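Local coordinates for protein DNA alpha-glucosyltransferase (Enterobacteria phage T4, PDB 1Y6F) that works as a phage-encoded glycosyltransferase of the GT-B class, with two Rossmann-like domains facing each other across a cleft that holds uridine-5'-diphosphate-glucose, at residues Y256-I261 with Q273-Y278; Q295-N300 with Y310-L315. All coordinates share one frame; numbering follows the deposited sequence.

Interaction 1: residues Y256-I261 with Q273-Y278; sequences YGNREI and QILDCY. With UPG (uridine-5'-diphosphate-glucose), chain E.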
loop_
_atom_site.group_PDB
_atom_site.type_symbol
_atom_site.label_atom_id
_atom_site.label_comp_id
_atom_site.label_asym_id
_atom_site.label_seq_id
_atom_site.Cartn_x
_atom_site.Cartn_y
_atom_site.Cartn_z
ATOM N N TYR C 256 15.276 -13.179 9.769
ATOM C CA TYR C 256 15.400 -12.533 11.086
ATOM C C TYR C 256 14.034 -12.081 11.613
ATOM O O TYR C 256 13.293 -11.385 10.916
ATOM C CB TYR C 256 16.304 -11.291 11.020
ATOM C CG TYR C 256 17.780 -11.565 10.838
ATOM C CD1 TYR C 256 18.281 -12.032 9.625
ATOM C CD2 TYR C 256 18.679 -11.348 11.880
ATOM C CE1 TYR C 256 19.641 -12.280 9.450
ATOM C CE2 TYR C 256 20.041 -11.590 11.717
ATOM C CZ TYR C 256 20.515 -12.056 10.499
ATOM O OH TYR C 256 21.860 -12.294 10.336
ATOM N N GLY C 257 13.703 -12.473 12.839
ATOM C CA GLY C 257 12.436 -12.063 13.423
ATOM C C GLY C 257 12.576 -10.593 13.758
ATOM O O GLY C 257 13.701 -10.127 13.939
ATOM N N ASN C 258 11.467 -9.861 13.858
ATOM C CA ASN C 258 11.547 -8.429 14.150
ATOM C C ASN C 258 12.158 -8.082 15.512
ATOM O O ASN C 258 12.446 -6.917 15.791
ATOM C CB ASN C 258 10.169 -7.775 14.029
ATOM C CG ASN C 258 10.255 -6.263 13.847
ATOM O OD1 ASN C 258 9.243 -5.565 13.878
ATOM N ND2 ASN C 258 11.468 -5.757 13.645
ATOM N N ARG C 259 12.358 -9.082 16.360
ATOM C CA ARG C 259 12.945 -8.841 17.671
ATOM C C ARG C 259 14.462 -8.755 17.556
ATOM O O ARG C 259 15.089 -7.887 18.160
ATOM C CB ARG C 259 12.568 -9.962 18.643
ATOM C CG ARG C 259 11.105 -9.964 19.085
ATOM C CD ARG C 259 10.911 -9.401 20.502
ATOM N NE ARG C 259 11.725 -10.087 21.509
ATOM C CZ ARG C 259 11.531 -9.996 22.824
ATOM N NH1 ARG C 259 10.544 -9.253 23.308
ATOM N NH2 ARG C 259 12.330 -10.644 23.658
ATOM N N GLU C 260 15.046 -9.661 16.778
ATOM C CA GLU C 260 16.492 -9.690 16.591
ATOM C C GLU C 260 16.907 -8.982 15.311
ATOM O O GLU C 260 17.533 -9.570 14.434
ATOM C CB GLU C 260 17.004 -11.135 16.562
ATOM C CG GLU C 260 16.317 -12.020 15.538
ATOM C CD GLU C 260 15.052 -12.659 16.075
ATOM O OE1 GLU C 260 14.151 -11.925 16.534
ATOM O OE2 GLU C 260 14.962 -13.904 16.037
ATOM N N ILE C 261 16.551 -7.710 15.209
ATOM C CA ILE C 261 16.899 -6.925 14.041
ATOM C C ILE C 261 18.346 -6.462 14.189
ATOM O O ILE C 261 19.073 -6.335 13.206
ATOM C CB ILE C 261 15.967 -5.694 13.910
ATOM C CG1 ILE C 261 16.207 -4.994 12.572
ATOM C CG2 ILE C 261 16.203 -4.728 15.070
ATOM C CD1 ILE C 261 15.276 -3.832 12.316
ATOM N N GLN C 273 19.515 -10.518 3.632
ATOM C CA GLN C 273 19.069 -10.500 5.030
ATOM C C GLN C 273 17.553 -10.213 5.051
ATOM O O GLN C 273 17.145 -9.065 4.903
ATOM C CB GLN C 273 19.782 -9.391 5.814
ATOM C CG GLN C 273 21.300 -9.355 5.704
ATOM C CD GLN C 273 21.986 -10.450 6.499
ATOM O OE1 GLN C 273 22.251 -11.536 5.980
ATOM N NE2 GLN C 273 22.267 -10.173 7.771
ATOM N N ILE C 274 16.733 -11.246 5.247
ATOM C CA ILE C 274 15.277 -11.103 5.258
ATOM C C ILE C 274 14.647 -10.770 6.618
ATOM O O ILE C 274 14.841 -11.503 7.581
ATOM C CB ILE C 274 14.609 -12.397 4.748
ATOM C CG1 ILE C 274 15.229 -12.815 3.424
ATOM C CG2 ILE C 274 13.117 -12.183 4.558
ATOM C CD1 ILE C 274 15.183 -11.733 2.374
ATOM N N LEU C 275 13.888 -9.674 6.691
ATOM C CA LEU C 275 13.202 -9.280 7.932
ATOM C C LEU C 275 11.734 -9.718 7.832
ATOM O O LEU C 275 11.060 -9.449 6.839
ATOM C CB LEU C 275 13.292 -7.764 8.165
ATOM C CG LEU C 275 12.639 -7.176 9.429
ATOM C CD1 LEU C 275 13.117 -7.893 10.687
ATOM C CD2 LEU C 275 12.975 -5.696 9.521
ATOM N N ASP C 276 11.267 -10.405 8.871
ATOM C CA ASP C 276 9.913 -10.958 8.951
ATOM C C ASP C 276 8.781 -10.042 8.507
ATOM O O ASP C 276 8.184 -10.237 7.448
ATOM C CB ASP C 276 9.633 -11.422 10.387
ATOM C CG ASP C 276 8.339 -12.209 10.506
ATOM O OD1 ASP C 276 7.942 -12.527 11.649
ATOM O OD2 ASP C 276 7.723 -12.517 9.459
ATOM N N CYS C 277 8.469 -9.076 9.361
ATOM C CA CYS C 277 7.423 -8.093 9.126
ATOM C C CYS C 277 7.948 -6.859 9.839
ATOM O O CYS C 277 8.841 -6.962 10.670
ATOM C CB CYS C 277 6.092 -8.542 9.749
ATOM S SG CYS C 277 5.849 -8.067 11.478
ATOM N N TYR C 278 7.405 -5.689 9.554
ATOM C CA TYR C 278 7.961 -4.519 10.200
ATOM C C TYR C 278 6.980 -3.504 10.687
ATOM O O TYR C 278 5.806 -3.510 10.313
ATOM C CB TYR C 278 8.947 -3.830 9.251
ATOM C CG TYR C 278 8.333 -3.323 7.958
ATOM C CD1 TYR C 278 7.711 -2.074 7.892
ATOM C CD2 TYR C 278 8.392 -4.085 6.796
ATOM C CE1 TYR C 278 7.176 -1.603 6.695
ATOM C CE2 TYR C 278 7.855 -3.622 5.599
ATOM C CZ TYR C 278 7.255 -2.385 5.557
ATOM O OH TYR C 278 6.761 -1.927 4.364
HETATM N N1 UPG E . 3.887 -2.289 5.930
HETATM C C2 UPG E . 4.298 -2.272 7.246
HETATM N N3 UPG E . 4.772 -3.470 7.716
HETATM C C4 UPG E . 4.881 -4.649 7.015
HETATM C C5 UPG E . 4.464 -4.575 5.651
HETATM C C6 UPG E . 3.995 -3.424 5.167
HETATM O O2 UPG E . 4.253 -1.272 7.942
HETATM O O4 UPG E . 5.265 -5.660 7.596
HETATM C C1C UPG E . 3.296 -1.062 5.387
HETATM C C2C UPG E . 4.015 -0.438 4.194
HETATM O O2C UPG E . 5.023 0.436 4.647
HETATM C C3C UPG E . 2.863 0.313 3.531
HETATM C C4C UPG E . 1.699 -0.650 3.722
HETATM O O4C UPG E . 2.003 -1.393 4.930
HETATM O O3C UPG E . 2.597 1.521 4.234
HETATM C C5C UPG E . 1.473 -1.618 2.583
HETATM O O5C UPG E . 0.798 -0.955 1.525
HETATM P PA UPG E . 1.169 -1.196 -0.001
HETATM O O1A UPG E . 0.121 -0.510 -0.784
HETATM O O2A UPG E . 2.592 -0.814 -0.198
HETATM O O3A UPG E . 1.059 -2.812 -0.192
HETATM P PB UPG E . -0.216 -3.818 -0.037
HETATM O O1B UPG E . -0.170 -4.771 -1.167
HETATM O O2B UPG E . -0.176 -4.339 1.344
HETATM O O3B UPG E . -1.473 -2.851 -0.221
HETATM C "C1'" UPG E . -2.747 -3.174 -0.878
HETATM C "C2'" UPG E . -2.664 -3.409 -2.387
HETATM C "C3'" UPG E . -2.016 -2.168 -3.011
HETATM C "C4'" UPG E . -2.868 -0.922 -2.700
HETATM C "C5'" UPG E . -3.170 -0.808 -1.189
HETATM C "C6'" UPG E . -4.222 0.244 -0.875
HETATM O "O2'" UPG E . -1.919 -4.582 -2.676
HETATM O "O3'" UPG E . -1.875 -2.330 -4.416
HETATM O "O4'" UPG E . -2.168 0.239 -3.127
HETATM O "O5'" UPG E . -3.650 -2.072 -0.643
HETATM O "O6'" UPG E . -4.974 0.606 -2.031
#
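Tyr256 and Leu275 form a parallel beta bridge, their CA atoms 5.0 Å apart, with Tyr256 bonded to the residues on either side of Leu275. Its N gives a short but weak bond to Ile274 O (2.8 Å, bent to 129° at the hydrogen), while its O accepts a straighter one from Asp276 N at 3.0 Å. The side chains of Tyr256 and Leu275 leave on the same face of the sheet. The Tyr256 ring runs obliquely past the side chain of Gln273, and its OH also makes a weak hydrogen bond to the backbone O of Lys263. With CG anti to the backbone N (chi1 -179°), Leu275 carries its two methyl branches to different parts of the loop: CD1 lies 3.8 Å from Asn258 CA, and CD2 lies 4.1 Å from Ile261 CD1. The Asn258 amide lies between Cys277 O and Leu275 CD1, and its buried ND2 finds no polar partner in the model. Asp276 directs its carboxylate to Tyr255, with OD2 bonded to that hydroxyl. The bridge joins the outermost strand 253-256 to strand 272-275 in the parallel sheet of a Rossmann-like domain, at the carboxyl ends of the strands, where nucleotides commonly bind in such folds. Just past strand 272-275, the backbone of Tyr278 reads the uracil edge of UPG twice: its N donates to O4 at 2.9 Å and its O accepts from N3 at 2.8 Å, both bonds at 173° at the hydrogen. The same Tyr278 O accepts a hydrogen bond from Ser52 OG. The phenol ring of Tyr278 turns back over the base, with UPG N3 3.1 Å above the ring plane and over its centre.

Interaction 2: residues Q295-N300 with Y310-L315; sequences QLSKLN and YTHLEL. With UPG (uridine-5'-diphosphate-glucose), chain E.
Gln295 lays its side-chain amide across one face of the His312 ring and reaches past it to Thr311. The amide and imidazole planes are 33° apart, and Gln295 NE2 sits 3.2 Å above the ring plane, over its centre. A bend at chi2 (-83°) brings the amide back against the first turn of helix 310-317. From there NE2 donates to Thr311 OG1 at 2.6 Å (153° at the hydrogen), with the hydroxyl oxygen slightly tilted from the amide plane. At the other end of the amide, OE1 accepts from Ser297 N at 3.1 Å, in the loop that leaves strand 290-295, so the amide is held at both ends. Nearer the backbone, Gln295 CB packs 3.9 Å from Leu315 CD1, one turn further along the helix. His312 also meets Phe324 of strand 321-325 edge-to-face. The helix begins beside the diphosphate of UPG, an arrangement characteristic of Rossmann-like nucleotide sites. UPG O2A accepts from Thr311 N at 2.9 Å and from Thr311 OG1 at 2.7 Å. The bond from Tyr310 N to UPG O1A is weak. One turn on, both carboxylate oxygens of Glu314 accept from ribose hydroxyls, OE1 from O3C and OE2 from O2C. With the Thr311 proton committed to the phosphate, its oxygen is left to accept from Gln295; Gln295 is thus a second-shell residue that probably helps to set the hydroxyl's direction, and the helix's amino end would probably help to balance the phosphate's negative charge.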
loop_
_atom_site.group_PDB
_atom_site.type_symbol
_atom_site.label_atom_id
_atom_site.label_comp_id
_atom_site.label_asym_id
_atom_site.label_seq_id
_atom_site.Cartn_x
_atom_site.Cartn_y
_atom_site.Cartn_z
ATOM N N GLN C 295 11.288 -1.468 -4.689
ATOM C CA GLN C 295 9.868 -1.797 -4.654
ATOM C C GLN C 295 9.573 -2.252 -6.066
ATOM O O GLN C 295 9.206 -1.451 -6.924
ATOM C CB GLN C 295 9.057 -0.547 -4.294
ATOM C CG GLN C 295 7.744 -0.829 -3.567
ATOM C CD GLN C 295 6.615 -1.184 -4.511
ATOM O OE1 GLN C 295 6.845 -1.625 -5.629
ATOM N NE2 GLN C 295 5.383 -1.005 -4.056
ATOM N N LEU C 296 9.751 -3.545 -6.310
ATOM C CA LEU C 296 9.559 -4.092 -7.643
ATOM C C LEU C 296 8.197 -4.672 -7.988
ATOM O O LEU C 296 8.114 -5.736 -8.597
ATOM C CB LEU C 296 10.645 -5.133 -7.922
ATOM C CG LEU C 296 12.013 -4.595 -8.363
ATOM C CD1 LEU C 296 12.431 -3.435 -7.488
ATOM C CD2 LEU C 296 13.044 -5.702 -8.280
ATOM N N SER C 297 7.129 -3.974 -7.619
ATOM C CA SER C 297 5.793 -4.453 -7.944
ATOM C C SER C 297 5.701 -4.479 -9.461
ATOM O O SER C 297 5.943 -3.471 -10.119
ATOM C CB SER C 297 4.722 -3.515 -7.377
ATOM O OG SER C 297 4.683 -3.576 -5.961
ATOM N N LYS C 298 5.363 -5.633 -10.015
ATOM C CA LYS C 298 5.261 -5.762 -11.463
ATOM C C LYS C 298 3.857 -6.178 -11.886
ATOM O O LYS C 298 3.670 -7.097 -12.687
ATOM C CB LYS C 298 6.301 -6.768 -11.968
ATOM C CG LYS C 298 6.270 -8.104 -11.241
ATOM C CD LYS C 298 7.459 -8.977 -11.632
ATOM C CE LYS C 298 7.391 -10.344 -10.963
ATOM N NZ LYS C 298 8.538 -11.228 -11.342
ATOM N N LEU C 299 2.874 -5.488 -11.324
ATOM C CA LEU C 299 1.464 -5.729 -11.616
ATOM C C LEU C 299 1.244 -5.667 -13.135
ATOM O O LEU C 299 2.091 -5.162 -13.866
ATOM C CB LEU C 299 0.646 -4.641 -10.924
ATOM C CG LEU C 299 -0.661 -4.945 -10.200
ATOM C CD1 LEU C 299 -0.491 -6.132 -9.265
ATOM C CD2 LEU C 299 -1.085 -3.687 -9.433
ATOM N N ASN C 300 0.109 -6.156 -13.620
ATOM C CA ASN C 300 -0.137 -6.116 -15.059
ATOM C C ASN C 300 -0.980 -4.947 -15.579
ATOM O O ASN C 300 -1.925 -4.508 -14.933
ATOM C CB ASN C 300 -0.763 -7.423 -15.523
ATOM C CG ASN C 300 -1.062 -7.410 -17.002
ATOM O OD1 ASN C 300 -1.981 -6.725 -17.458
ATOM N ND2 ASN C 300 -0.268 -8.148 -17.769
ATOM N N TYR C 310 1.637 2.380 -1.397
ATOM C CA TYR C 310 2.252 3.090 -0.277
ATOM C C TYR C 310 3.748 2.833 -0.153
ATOM O O TYR C 310 4.505 3.750 0.195
ATOM C CB TYR C 310 1.554 2.754 1.045
ATOM C CG TYR C 310 0.220 3.435 1.145
ATOM C CD1 TYR C 310 -0.972 2.723 1.000
ATOM C CD2 TYR C 310 0.152 4.813 1.296
ATOM C CE1 TYR C 310 -2.201 3.372 0.996
ATOM C CE2 TYR C 310 -1.058 5.472 1.296
ATOM C CZ TYR C 310 -2.232 4.755 1.145
ATOM O OH TYR C 310 -3.423 5.436 1.153
ATOM N N THR C 311 4.179 1.600 -0.428
ATOM C CA THR C 311 5.603 1.293 -0.359
ATOM C C THR C 311 6.352 2.139 -1.393
ATOM O O THR C 311 7.497 2.518 -1.159
ATOM C CB THR C 311 5.909 -0.225 -0.572
ATOM O OG1 THR C 311 4.975 -0.794 -1.489
ATOM C CG2 THR C 311 5.831 -0.971 0.747
ATOM N N HIS C 312 5.704 2.451 -2.521
ATOM C CA HIS C 312 6.323 3.296 -3.548
ATOM C C HIS C 312 6.516 4.691 -2.938
ATOM O O HIS C 312 7.617 5.239 -2.945
ATOM C CB HIS C 312 5.417 3.463 -4.788
ATOM C CG HIS C 312 5.316 2.251 -5.667
ATOM N ND1 HIS C 312 6.373 1.781 -6.418
ATOM C CD2 HIS C 312 4.269 1.442 -5.950
ATOM C CE1 HIS C 312 5.980 0.737 -7.126
ATOM N NE2 HIS C 312 4.706 0.511 -6.861
ATOM N N LEU C 313 5.434 5.256 -2.404
ATOM C CA LEU C 313 5.471 6.602 -1.831
ATOM C C LEU C 313 6.383 6.760 -0.617
ATOM O O LEU C 313 6.978 7.813 -0.423
ATOM C CB LEU C 313 4.054 7.064 -1.461
ATOM C CG LEU C 313 2.987 6.861 -2.535
ATOM C CD1 LEU C 313 1.644 7.405 -2.056
ATOM C CD2 LEU C 313 3.426 7.558 -3.821
ATOM N N GLU C 314 6.502 5.729 0.206
ATOM C CA GLU C 314 7.360 5.845 1.380
ATOM C C GLU C 314 8.830 6.022 0.983
ATOM O O GLU C 314 9.565 6.800 1.617
ATOM C CB GLU C 314 7.167 4.627 2.284
ATOM C CG GLU C 314 5.878 4.699 3.110
ATOM C CD GLU C 314 5.371 3.332 3.537
ATOM O OE1 GLU C 314 4.461 3.266 4.383
ATOM O OE2 GLU C 314 5.872 2.321 3.012
ATOM N N LEU C 315 9.254 5.332 -0.079
ATOM C CA LEU C 315 10.635 5.449 -0.540
ATOM C C LEU C 315 10.971 6.880 -0.958
ATOM O O LEU C 315 11.967 7.455 -0.504
ATOM C CB LEU C 315 10.911 4.495 -1.704
ATOM C CG LEU C 315 10.814 3.007 -1.367
ATOM C CD1 LEU C 315 11.170 2.199 -2.584
ATOM C CD2 LEU C 315 11.751 2.665 -0.235
HETATM N N1 UPG E . 3.887 -2.289 5.930
HETATM C C2 UPG E . 4.298 -2.272 7.246
HETATM N N3 UPG E . 4.772 -3.470 7.716
HETATM C C4 UPG E . 4.881 -4.649 7.015
HETATM C C5 UPG E . 4.464 -4.575 5.651
HETATM C C6 UPG E . 3.995 -3.424 5.167
HETATM O O2 UPG E . 4.253 -1.272 7.942
HETATM O O4 UPG E . 5.265 -5.660 7.596
HETATM C C1C UPG E . 3.296 -1.062 5.387
HETATM C C2C UPG E . 4.015 -0.438 4.194
HETATM O O2C UPG E . 5.023 0.436 4.647
HETATM C C3C UPG E . 2.863 0.313 3.531
HETATM C C4C UPG E . 1.699 -0.650 3.722
HETATM O O4C UPG E . 2.003 -1.393 4.930
HETATM O O3C UPG E . 2.597 1.521 4.234
HETATM C C5C UPG E . 1.473 -1.618 2.583
HETATM O O5C UPG E . 0.798 -0.955 1.525
HETATM P PA UPG E . 1.169 -1.196 -0.001
HETATM O O1A UPG E . 0.121 -0.510 -0.784
HETATM O O2A UPG E . 2.592 -0.814 -0.198
HETATM O O3A UPG E . 1.059 -2.812 -0.192
HETATM P PB UPG E . -0.216 -3.818 -0.037
HETATM O O1B UPG E . -0.170 -4.771 -1.167
HETATM O O2B UPG E . -0.176 -4.339 1.344
HETATM O O3B UPG E . -1.473 -2.851 -0.221
HETATM C "C1'" UPG E . -2.747 -3.174 -0.878
HETATM C "C2'" UPG E . -2.664 -3.409 -2.387
HETATM C "C3'" UPG E . -2.016 -2.168 -3.011
HETATM C "C4'" UPG E . -2.868 -0.922 -2.700
HETATM C "C5'" UPG E . -3.170 -0.808 -1.189
HETATM C "C6'" UPG E . -4.222 0.244 -0.875
HETATM O "O2'" UPG E . -1.919 -4.582 -2.676
HETATM O "O3'" UPG E . -1.875 -2.330 -4.416
HETATM O "O4'" UPG E . -2.168 0.239 -3.127
HETATM O "O5'" UPG E . -3.650 -2.072 -0.643
HETATM O "O6'" UPG E . -4.974 0.606 -2.031
#

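Both interactions border UPG and lie in the same Rossmann-like domain, at the carboxyl ends of strands of one parallel sheet, but at different depths. Interaction 1 is partly buried, its centre about 20 Å from that of the chain, and joins the edge strand 253-256 to its neighbour 272-275 through backbone bonds and aliphatic packing; interaction 2 is wholly buried, about 8 Å from the chain centre, and joins a loop after an inner strand to a helix through one side-chain hydrogen bond and an amide laid over a ring. Residues 273-278 deal with the base, residues 310-315 with phosphate and ribose. The two contacts meet beside the ligand, where Tyr278 OH packs 3.9 Å from Thr311 CG2.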